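Putative hydantoin racemase (Klebsiella pneumoniae subsp. pneumoniae, PDB 3QVK) probably interconverts the D and L forms of 5-monosubstituted hydantoins, such as the benzyl and isobutyl derivatives, as a HyuE-family racemase. Local coordinates at residues Gln5-Asn10 against Val56-Gln61; Thr11-Thr16 against Ala35-Ala40; Val74-Gly79 against Ile95-Ala100. All coordinates share one frame; numbering follows the deposited sequence.

Contact 1 of 3, residues Gln5-Asn10 against Val56-Gln61; sequences QVINPN and VGVLEQ. With 2AL (1-(2,5-dioxo-2,5-dihydro-1H-imidazol-4-yl)urea), chain C.
I7 presses against Q61 where the face of strand 2-7 that carries Q5 and I7 looks onto helix 48-68. A helix here packs on one face of a parallel alpha/beta sheet, residues 56-61 running antiparallel to 5-7 (162°). From CB of I7 two branches diverge. CG2, anti to the backbone N, lies 3.8 Å from Q61 CB and comes near Q61 CG; CG1 passes the same Q61 CB, and the terminal CD1 comes within 4.0 Å of V58 O. The branched isoleucine thus straddles the aliphatic base of the glutamine, whose chain bends at its second torsion (-55°) and gives NE2 to E60 OE1. Further along, P9 CB lies 3.7 Å from V58 CG2, a compact ring beside a compact branched residue.

Q5 supplies the polar link. Its extended chain brings NE2 to 2.7 Å from Q61 O, with an N-H...O angle of 150°. The oxygen lies nearly in the amide plane of Q5, but the donor stands well above the carbonyl plane. Q5 OE1 is bonded to H73, so both ends of this buried amide are used.

Beyond the strand, N8 ND2 bonds N10 OD1 at 2.8 Å, and N10 ND2 donates to O8 of 2AL at 2.8 Å. The chemistry implies a division of labour: apolar groups and one amide bond join strand to helix, while the asparagines present a fixed N-H to the ligand.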
# COMPACT_ATOMS: atom_id res chain seq x y z
N GLN A 5 -9.79 -5.01 34.13
CA GLN A 5 -9.91 -3.58 34.35
C GLN A 5 -10.32 -2.88 33.05
O GLN A 5 -9.54 -2.82 32.10
CB GLN A 5 -8.60 -3.00 34.88
CG GLN A 5 -8.69 -1.53 35.30
CD GLN A 5 -7.33 -0.89 35.53
OE1 GLN A 5 -6.38 -1.12 34.78
NE2 GLN A 5 -7.24 -0.08 36.58
N VAL A 6 -11.54 -2.37 33.03
CA VAL A 6 -12.03 -1.62 31.87
C VAL A 6 -11.88 -0.12 32.14
O VAL A 6 -12.57 0.44 32.99
CB VAL A 6 -13.50 -1.98 31.52
CG1 VAL A 6 -13.94 -1.25 30.26
CG2 VAL A 6 -13.66 -3.48 31.33
N ILE A 7 -10.95 0.50 31.42
CA ILE A 7 -10.61 1.90 31.64
C ILE A 7 -11.30 2.81 30.64
O ILE A 7 -11.05 2.73 29.44
CB ILE A 7 -9.07 2.14 31.56
CG1 ILE A 7 -8.32 1.18 32.49
CG2 ILE A 7 -8.73 3.60 31.88
CD1 ILE A 7 -6.85 1.04 32.16
N ASN A 8 -12.20 3.65 31.15
CA ASN A 8 -12.70 4.78 30.38
C ASN A 8 -11.64 5.87 30.42
O ASN A 8 -11.34 6.39 31.49
CB ASN A 8 -14.03 5.28 30.96
CG ASN A 8 -14.60 6.47 30.20
OD1 ASN A 8 -14.22 6.75 29.07
ND2 ASN A 8 -15.53 7.19 30.84
N PRO A 9 -11.04 6.20 29.26
CA PRO A 9 -9.94 7.16 29.19
C PRO A 9 -10.36 8.60 29.49
O PRO A 9 -9.51 9.43 29.82
CB PRO A 9 -9.44 7.04 27.74
CG PRO A 9 -9.95 5.72 27.28
CD PRO A 9 -11.28 5.59 27.94
N ASN A 10 -11.65 8.90 29.35
CA ASN A 10 -12.17 10.20 29.76
C ASN A 10 -12.69 10.18 31.20
O ASN A 10 -12.89 9.11 31.78
CB ASN A 10 -13.23 10.73 28.76
CG ASN A 10 -14.54 9.95 28.80
OD1 ASN A 10 -15.17 9.83 29.85
ND2 ASN A 10 -14.96 9.45 27.65
N VAL A 56 -2.26 9.50 29.22
CA VAL A 56 -1.61 9.53 30.53
C VAL A 56 -2.57 9.07 31.64
O VAL A 56 -2.16 8.37 32.58
CB VAL A 56 -1.00 10.93 30.84
CG1 VAL A 56 -0.59 11.06 32.30
CG2 VAL A 56 0.19 11.18 29.94
N GLY A 57 -3.84 9.44 31.51
CA GLY A 57 -4.89 8.96 32.41
C GLY A 57 -5.07 7.45 32.36
O GLY A 57 -5.29 6.80 33.39
N VAL A 58 -4.98 6.89 31.15
CA VAL A 58 -4.99 5.44 30.95
C VAL A 58 -3.83 4.79 31.71
O VAL A 58 -4.04 3.82 32.44
CB VAL A 58 -4.92 5.07 29.43
CG1 VAL A 58 -4.65 3.58 29.24
CG2 VAL A 58 -6.22 5.45 28.73
N LEU A 59 -2.63 5.35 31.56
CA LEU A 59 -1.42 4.83 32.21
C LEU A 59 -1.51 4.85 33.73
O LEU A 59 -1.02 3.95 34.41
CB LEU A 59 -0.18 5.58 31.73
CG LEU A 59 0.24 5.39 30.27
CD1 LEU A 59 1.32 6.39 29.89
CD2 LEU A 59 0.70 3.97 30.00
N GLU A 60 -2.14 5.90 34.26
CA GLU A 60 -2.44 6.03 35.68
C GLU A 60 -3.29 4.86 36.18
O GLU A 60 -3.00 4.28 37.23
CB GLU A 60 -3.15 7.37 35.95
CG GLU A 60 -3.70 7.56 37.36
CD GLU A 60 -4.80 8.60 37.42
OE1 GLU A 60 -5.97 8.23 37.66
OE2 GLU A 60 -4.51 9.80 37.20
N GLN A 61 -4.31 4.50 35.41
CA GLN A 61 -5.19 3.39 35.76
C GLN A 61 -4.56 2.02 35.49
O GLN A 61 -4.82 1.06 36.23
CB GLN A 61 -6.55 3.51 35.05
CG GLN A 61 -7.43 4.64 35.57
CD GLN A 61 -7.67 4.58 37.07
OE1 GLN A 61 -8.09 3.55 37.61
NE2 GLN A 61 -7.41 5.68 37.76
C4 2AL C . -14.42 8.84 22.01
C5 2AL C . -14.88 7.80 22.80
O5 2AL C . -15.11 6.65 22.44
N7 2AL C . -15.01 8.26 24.04
C8 2AL C . -14.65 9.54 24.00
O8 2AL C . -14.65 10.30 24.97
N9 2AL C . -14.29 9.91 22.77
N3 2AL C . -14.15 8.78 20.70
C2 2AL C . -15.08 8.97 19.76
N1 2AL C . -16.33 9.20 20.15
O2 2AL C . -14.79 8.93 18.56

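Contact 2 of 3, residues Thr11-Thr16 against Ala35-Ala40; sequences TSLAMT and AVCPRA
The first beta-alpha-beta unit of the chain, made of strand 2-7, helix 13-26 and strand 31-36, brings T16 on the first turn of its helix against C37 just past its second strand. S12 is the N-cap: its OG accepts from M15 N at 3.2 Å, as befits a small hydroxyl residue ahead of a helix.

T16 carries the contact. Its methyl CG2, anti to the backbone N, rests 3.7 Å from V36 O and also approaches the A35 backbone. OG1 lies beside the backbone N (chi1 -50°), which turns it back along the helix to donate to S12 O at 2.7 Å; T16 N reaches that same oxygen from the other face of its carbonyl plane, so two bonds grip it. OG1 also accepts from N8 ND2, and it touches C37 CB at 3.4 Å. Threonine suits the place because one branch is polar, bonded to S12 O and to N8, while the methyl packs on the strand.

C37 SG is met by L13 CD1 at 4.1 Å. Earlier in the turn, T11 CG2 lies 3.7 Å from P38 O and near the A40 carbonyl carbon. No hydrogen bond crosses between 11-16 and 35-40. Around them, V36 pairs with strand 2-7 and P38 touches E60 on helix 48-68, while A40 packs on G237 of a second subunit.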
# COMPACT_ATOMS: atom_id res chain seq x y z
N THR A 11 -12.91 11.37 31.78
CA THR A 11 -13.27 11.49 33.19
C THR A 11 -14.78 11.53 33.45
O THR A 11 -15.21 11.79 34.58
CB THR A 11 -12.62 12.75 33.83
OG1 THR A 11 -13.07 13.92 33.15
CG2 THR A 11 -11.10 12.67 33.77
N SER A 12 -15.58 11.26 32.42
CA SER A 12 -17.03 11.21 32.57
C SER A 12 -17.47 9.94 33.29
O SER A 12 -17.34 8.84 32.75
CB SER A 12 -17.72 11.32 31.21
OG SER A 12 -19.11 11.04 31.31
N LEU A 13 -17.99 10.10 34.51
CA LEU A 13 -18.47 8.97 35.29
C LEU A 13 -19.73 8.36 34.66
O LEU A 13 -19.95 7.15 34.77
CB LEU A 13 -18.73 9.37 36.74
CG LEU A 13 -18.70 8.23 37.78
CD1 LEU A 13 -17.28 7.79 38.08
CD2 LEU A 13 -19.39 8.66 39.05
N ALA A 14 -20.52 9.20 34.00
CA ALA A 14 -21.71 8.75 33.27
C ALA A 14 -21.34 7.78 32.14
O ALA A 14 -22.00 6.75 31.97
CB ALA A 14 -22.47 9.95 32.71
N MET A 15 -20.29 8.11 31.39
CA MET A 15 -19.80 7.25 30.32
C MET A 15 -19.14 6.00 30.89
O MET A 15 -19.25 4.92 30.31
CB MET A 15 -18.85 8.02 29.40
CG MET A 15 -18.64 7.37 28.03
SD MET A 15 -18.22 8.55 26.73
CE MET A 15 -19.83 9.26 26.37
N THR A 16 -18.46 6.15 32.03
CA THR A 16 -17.85 5.03 32.75
C THR A 16 -18.89 3.99 33.17
O THR A 16 -18.63 2.79 33.12
CB THR A 16 -17.05 5.52 33.99
OG1 THR A 16 -16.15 6.58 33.60
CG2 THR A 16 -16.23 4.38 34.60
N ALA A 35 -14.61 -1.38 36.34
CA ALA A 35 -14.84 -0.20 35.51
C ALA A 35 -14.29 1.05 36.19
O ALA A 35 -14.74 1.43 37.27
CB ALA A 35 -16.32 -0.04 35.20
N VAL A 36 -13.31 1.68 35.55
CA VAL A 36 -12.62 2.84 36.12
C VAL A 36 -12.44 3.99 35.12
O VAL A 36 -12.62 3.81 33.91
CB VAL A 36 -11.23 2.47 36.72
CG1 VAL A 36 -11.38 1.58 37.95
CG2 VAL A 36 -10.33 1.82 35.67
N CYS A 37 -12.09 5.16 35.64
CA CYS A 37 -11.72 6.32 34.84
C CYS A 37 -10.62 7.09 35.56
O CYS A 37 -10.44 6.92 36.77
CB CYS A 37 -12.94 7.20 34.57
SG CYS A 37 -13.72 7.90 36.04
N PRO A 38 -9.86 7.94 34.83
CA PRO A 38 -8.75 8.66 35.47
C PRO A 38 -9.22 9.67 36.51
O PRO A 38 -10.34 10.19 36.41
CB PRO A 38 -8.07 9.39 34.30
CG PRO A 38 -8.60 8.74 33.07
CD PRO A 38 -9.98 8.31 33.41
N ARG A 39 -8.37 9.94 37.50
CA ARG A 39 -8.65 10.95 38.53
C ARG A 39 -8.54 12.36 37.95
O ARG A 39 -9.25 13.27 38.38
CB ARG A 39 -7.70 10.78 39.71
N ALA A 40 -7.64 12.52 36.99
CA ALA A 40 -7.43 13.80 36.32
C ALA A 40 -7.44 13.61 34.80
O ALA A 40 -6.92 12.61 34.29
CB ALA A 40 -6.11 14.42 36.76

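Contact 3 of 3, residues Val74-Gly79 against Ile95-Ala100; sequences VIASFG and IGIAEA. Unlike the reference sequence in segment 74-79: S77 (reference Cys). With 2AL (1-(2,5-dioxo-2,5-dihydro-1H-imidazol-4-yl)urea), chain C.
The ring of F78 is covered on one face by the methyl of A98, a CH-pi contact with CB 3.9 Å from the ring centroid, 20° off the normal and displaced to the CD1-CE1 side of the ring. The pair lies just past the carboxyl ends of the two parallel strands of a beta-alpha-beta unit: strand 72-75, helix 83-89 and strand 94-96. A98 CA also comes near CE1. Alanine's small methyl lets the helix backbone come close to the ring; CB is only 3.2 Å from F78 O. A125 of helix 122-132 touches the F78 side chain as well. The second flat group is the ring of 2AL: S77 CB lies above its rim at the C5-N7 bond, 3.5 Å from C5. At S77 the hydroxyl stands in place of the thiol of the reference sequence.

In the strands, V74 pairs with I95 and I75 with G96: I75 N donates to I95 O at 2.9 Å, and I97 N to I75 O. Where the strands end, I97 fills the junction. With CG1 set between its backbone N and carbonyl carbon, CG1 and CD1 lie over the carbonyl side of S77 and A76, while the V74 and I97 side chains cross at about a right angle, with I97 CG2 3.8 Å from V74 CG1.

G96, without a side chain, occupies the N-cap of helix 97-108. Its N donates to E99 OE1, and E99 OE2 forms a salt bridge with R87; D80 accepts from A98 N and E99 N at the same helix start. At the pocket, F78 N meets O5 of 2AL at 3.0 Å, nearly straight at 163°.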
# COMPACT_ATOMS: atom_id res chain seq x y z
N VAL A 74 -8.73 -3.06 29.36
CA VAL A 74 -9.45 -2.56 28.19
C VAL A 74 -9.37 -1.03 28.16
O VAL A 74 -9.64 -0.37 29.17
CB VAL A 74 -10.92 -3.03 28.18
CG1 VAL A 74 -11.72 -2.32 27.10
CG2 VAL A 74 -11.01 -4.55 27.98
N ILE A 75 -9.00 -0.48 27.00
CA ILE A 75 -9.01 0.97 26.80
C ILE A 75 -10.30 1.36 26.07
O ILE A 75 -10.46 1.09 24.88
CB ILE A 75 -7.75 1.46 26.06
CG1 ILE A 75 -6.49 1.11 26.86
CG2 ILE A 75 -7.82 2.97 25.80
CD1 ILE A 75 -5.19 1.41 26.16
N ALA A 76 -11.21 1.99 26.81
CA ALA A 76 -12.60 2.13 26.38
C ALA A 76 -12.99 3.46 25.72
O ALA A 76 -14.04 4.03 26.02
CB ALA A 76 -13.55 1.80 27.53
N SER A 77 -12.13 3.95 24.83
CA SER A 77 -12.51 5.03 23.90
C SER A 77 -11.99 4.72 22.50
O SER A 77 -10.92 4.13 22.35
CB SER A 77 -12.05 6.40 24.39
OG SER A 77 -10.66 6.59 24.20
N PHE A 78 -12.75 5.14 21.49
CA PHE A 78 -12.55 4.69 20.11
C PHE A 78 -11.23 5.14 19.45
O PHE A 78 -10.92 4.73 18.34
CB PHE A 78 -13.75 5.09 19.24
CG PHE A 78 -13.86 4.31 17.96
CD1 PHE A 78 -14.22 2.96 17.97
CD2 PHE A 78 -13.61 4.93 16.74
CE1 PHE A 78 -14.32 2.24 16.78
CE2 PHE A 78 -13.71 4.21 15.54
CZ PHE A 78 -14.06 2.87 15.57
N GLY A 79 -10.47 5.98 20.15
CA GLY A 79 -9.15 6.37 19.66
C GLY A 79 -8.03 5.47 20.18
O GLY A 79 -6.87 5.65 19.81
N ILE A 95 -6.29 -4.32 25.48
CA ILE A 95 -7.06 -4.28 24.23
C ILE A 95 -7.83 -2.96 24.10
O ILE A 95 -8.55 -2.56 25.01
CB ILE A 95 -8.05 -5.48 24.12
CG1 ILE A 95 -7.34 -6.82 24.40
CG2 ILE A 95 -8.75 -5.50 22.76
CD1 ILE A 95 -6.21 -7.19 23.44
N GLY A 96 -7.66 -2.30 22.96
CA GLY A 96 -8.43 -1.09 22.66
C GLY A 96 -9.79 -1.46 22.08
O GLY A 96 -9.94 -2.52 21.47
N ILE A 97 -10.78 -0.59 22.28
CA ILE A 97 -12.13 -0.88 21.80
C ILE A 97 -12.31 -0.69 20.28
O ILE A 97 -13.12 -1.38 19.67
CB ILE A 97 -13.25 -0.14 22.59
CG1 ILE A 97 -13.12 1.39 22.46
CG2 ILE A 97 -13.26 -0.60 24.05
CD1 ILE A 97 -14.44 2.12 22.66
N ALA A 98 -11.54 0.22 19.69
CA ALA A 98 -11.51 0.37 18.24
C ALA A 98 -10.87 -0.87 17.62
O ALA A 98 -11.41 -1.46 16.69
CB ALA A 98 -10.76 1.62 17.84
N GLU A 99 -9.72 -1.25 18.17
CA GLU A 99 -9.00 -2.46 17.79
C GLU A 99 -9.92 -3.68 17.80
O GLU A 99 -10.03 -4.39 16.80
CB GLU A 99 -7.81 -2.66 18.74
CG GLU A 99 -6.98 -3.92 18.50
CD GLU A 99 -5.97 -4.18 19.61
OE1 GLU A 99 -6.25 -3.83 20.77
OE2 GLU A 99 -4.90 -4.74 19.32
N ALA A 100 -10.60 -3.90 18.93
CA ALA A 100 -11.45 -5.07 19.11
C ALA A 100 -12.66 -5.09 18.18
O ALA A 100 -12.99 -6.14 17.61
CB ALA A 100 -11.90 -5.18 20.56
C4 2AL C . -14.42 8.84 22.01
C5 2AL C . -14.88 7.80 22.80
O5 2AL C . -15.11 6.65 22.44
N7 2AL C . -15.01 8.26 24.04
C8 2AL C . -14.65 9.54 24.00
O8 2AL C . -14.65 10.30 24.97
N9 2AL C . -14.29 9.91 22.77
N3 2AL C . -14.15 8.78 20.70
C2 2AL C . -15.08 8.97 19.76
N1 2AL C . -16.33 9.20 20.15
O2 2AL C . -14.79 8.93 18.56

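Contacts 1, 2 and 3 all belong to one four-stranded parallel sheet, ordered 31-36, 2-7, 72-75, 94-96. Along the chain contact 2 is nested within the loop closed by contact 1, and contact 3 follows both. The centres of contacts 1 and 2 are about 8 Å apart, joined by N8 N bonding to V36 O; those of contacts 1 and 3 are about 11 Å apart, joined by the pairing of I7 with V74 and A76. Contacts 2 and 3 do not touch, their centres being about 15 Å apart. Strand 2-7 lies between 31-36 and 72-75 and so ties contacts 2 and 3 together through the sheet, and the turns after it and after strand 72-75 deliver N10 and F78 to 2AL, which I45 and G183 also bind.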